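Local coordinates for extracellular matrix-binding protein EbhA (Staphylococcus aureus, PDB 2DGJ), which probably acts as a cell wall-associated adhesin that binds extracellular matrix, and forms a rod built from a string of three-helix bundles, at residues Q5-I10 with A42-Q47. Numbering follows the deposited sequence.
Sequences QLQHGI and AILNKQ
L44 reaches across from 42-47 and fits among L6, Q7 and I10 of 5-10, joining two helices of a three-helix bundle within the FIVAR region, near the N-terminal end of this fragment of the rod. The helices run in opposing senses but well inclined, with 139° between the N-to-C directions of the short segments and their local axes 10.7 Å apart, a spacing that branched aliphatic side chains can bridge. L44 points its CB at the facing helix, where L6 CD2 lies 4.1 Å from that CB. Its chi1 of -163° sets CG anti to the backbone N, and the fork at CG sends the two methyls to different partners. One branch, L44 CD1, lies 3.5 Å from L6 CD2, the two leucines running alongside each other head to tail. The other, L44 CD2, packs 3.6 Å from I10 CD1, the methyl at the tip of isoleucine's extended CG1 arm. L6 is the buried member of the group; it also touches A40 on the same helix as L44 and V57 of helix 55-70, so leucine here serves all three helices. Q7 lies at the border of the apolar patch, where a polar end is tolerated. A kink at its second torsion (68°) turns the amide, whose NE2 is hydrogen-bonded to OD1 of D11, one helical turn further on. The carbonyl end of the same amide meets only carbon across the contact, with Q7 OE1 3.3 Å from L44 CD2.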
loop_
_atom_site.group_PDB
_atom_site.type_symbol
_atom_site.label_atom_id
_atom_site.label_comp_id
_atom_site.label_asym_id
_atom_site.label_seq_id
_atom_site.Cartn_x
_atom_site.Cartn_y
_atom_site.Cartn_z
ATOM N N GLN A 5 17.844 11.457 34.124
ATOM C CA GLN A 5 16.856 10.613 33.465
ATOM C C GLN A 5 16.161 11.363 32.332
ATOM O O GLN A 5 15.881 10.788 31.279
ATOM C CB GLN A 5 15.814 10.131 34.472
ATOM C CG GLN A 5 16.373 9.227 35.564
ATOM C CD GLN A 5 15.325 8.845 36.590
ATOM O OE1 GLN A 5 14.260 8.331 36.246
ATOM N NE2 GLN A 5 15.622 9.096 37.860
ATOM N N LEU A 6 15.886 12.646 32.555
ATOM C CA LEU A 6 15.231 13.482 31.556
ATOM C C LEU A 6 16.158 13.661 30.357
ATOM O O LEU A 6 15.723 13.589 29.203
ATOM C CB LEU A 6 14.883 14.847 32.153
ATOM C CG LEU A 6 14.099 15.785 31.229
ATOM C CD1 LEU A 6 12.747 15.167 30.876
ATOM C CD2 LEU A 6 13.915 17.123 31.914
ATOM N N GLN A 7 17.437 13.894 30.637
ATOM C CA GLN A 7 18.433 14.062 29.588
ATOM C C GLN A 7 18.484 12.767 28.787
ATOM O O GLN A 7 18.639 12.779 27.564
ATOM C CB GLN A 7 19.807 14.349 30.196
ATOM C CG GLN A 7 20.947 14.412 29.181
ATOM C CD GLN A 7 20.850 15.609 28.253
ATOM O OE1 GLN A 7 20.927 16.755 28.693
ATOM N NE2 GLN A 7 20.681 15.349 26.963
ATOM N N HIS A 8 18.342 11.652 29.500
ATOM C CA HIS A 8 18.354 10.331 28.886
ATOM C C HIS A 8 17.201 10.196 27.898
ATOM O O HIS A 8 17.388 9.705 26.786
ATOM C CB HIS A 8 18.265 9.249 29.966
ATOM C CG HIS A 8 18.047 7.867 29.426
ATOM N ND1 HIS A 8 16.796 7.364 29.146
ATOM C CD2 HIS A 8 18.930 6.897 29.088
ATOM C CE1 HIS A 8 16.913 6.142 28.662
ATOM N NE2 HIS A 8 18.196 5.832 28.614
ATOM N N GLY A 9 16.015 10.639 28.313
ATOM C CA GLY A 9 14.846 10.577 27.454
ATOM C C GLY A 9 15.083 11.358 26.173
ATOM O O GLY A 9 14.711 10.916 25.089
ATOM N N ILE A 10 15.710 12.523 26.300
ATOM C CA ILE A 10 16.012 13.358 25.143
ATOM C C ILE A 10 17.059 12.693 24.248
ATOM O O ILE A 10 16.943 12.704 23.025
ATOM C CB ILE A 10 16.543 14.747 25.575
ATOM C CG1 ILE A 10 15.480 15.470 26.407
ATOM C CG2 ILE A 10 16.909 15.576 24.348
ATOM C CD1 ILE A 10 15.898 16.840 26.916
ATOM N N ALA A 42 12.921 21.828 26.132
ATOM C CA ALA A 42 12.627 23.181 26.573
ATOM C C ALA A 42 12.709 23.295 28.094
ATOM O O ALA A 42 13.339 24.209 28.625
ATOM C CB ALA A 42 11.245 23.592 26.089
ATOM N N ILE A 43 12.071 22.357 28.784
ATOM C CA ILE A 43 12.071 22.349 30.241
ATOM C C ILE A 43 13.484 22.167 30.784
ATOM O O ILE A 43 13.876 22.844 31.736
ATOM C CB ILE A 43 11.170 21.224 30.786
ATOM C CG1 ILE A 43 9.704 21.548 30.488
ATOM C CG2 ILE A 43 11.397 21.051 32.288
ATOM C CD1 ILE A 43 8.727 20.454 30.881
ATOM N N LEU A 44 14.249 21.264 30.182
ATOM C CA LEU A 44 15.612 21.016 30.630
ATOM C C LEU A 44 16.467 22.266 30.427
ATOM O O LEU A 44 17.349 22.563 31.225
ATOM C CB LEU A 44 16.220 19.846 29.857
ATOM C CG LEU A 44 17.469 19.218 30.479
ATOM C CD1 LEU A 44 17.098 18.606 31.813
ATOM C CD2 LEU A 44 18.030 18.152 29.563
ATOM N N ASN A 45 16.189 22.994 29.349
ATOM C CA ASN A 45 16.923 24.217 29.032
ATOM C C ASN A 45 16.713 25.279 30.113
ATOM O O ASN A 45 17.666 25.917 30.562
ATOM C CB ASN A 45 16.476 24.758 27.665
ATOM C CG ASN A 45 17.206 26.024 27.277
ATOM O OD1 ASN A 45 18.427 26.119 27.418
ATOM N ND2 ASN A 45 16.464 27.008 26.775
ATOM N N LYS A 46 15.463 25.462 30.529
ATOM C CA LYS A 46 15.124 26.442 31.556
ATOM C C LYS A 46 16.015 26.336 32.791
ATOM O O LYS A 46 16.418 27.349 33.359
ATOM C CB LYS A 46 13.657 26.284 31.960
ATOM C CG LYS A 46 12.689 27.006 31.047
ATOM C CD LYS A 46 11.296 26.381 31.106
ATOM C CE LYS A 46 10.769 26.252 32.529
ATOM N NZ LYS A 46 9.442 25.555 32.558
ATOM N N GLN A 47 16.310 25.109 33.210
ATOM C CA GLN A 47 17.161 24.896 34.375
ATOM C C GLN A 47 18.632 25.133 34.053
ATOM O O GLN A 47 19.171 24.573 33.101
ATOM C CB GLN A 47 16.977 23.479 34.931
ATOM C CG GLN A 47 15.847 23.348 35.943
ATOM C CD GLN A 47 14.502 23.077 35.300
ATOM O OE1 GLN A 47 14.236 23.507 34.181
ATOM N NE2 GLN A 47 13.637 22.373 36.020
#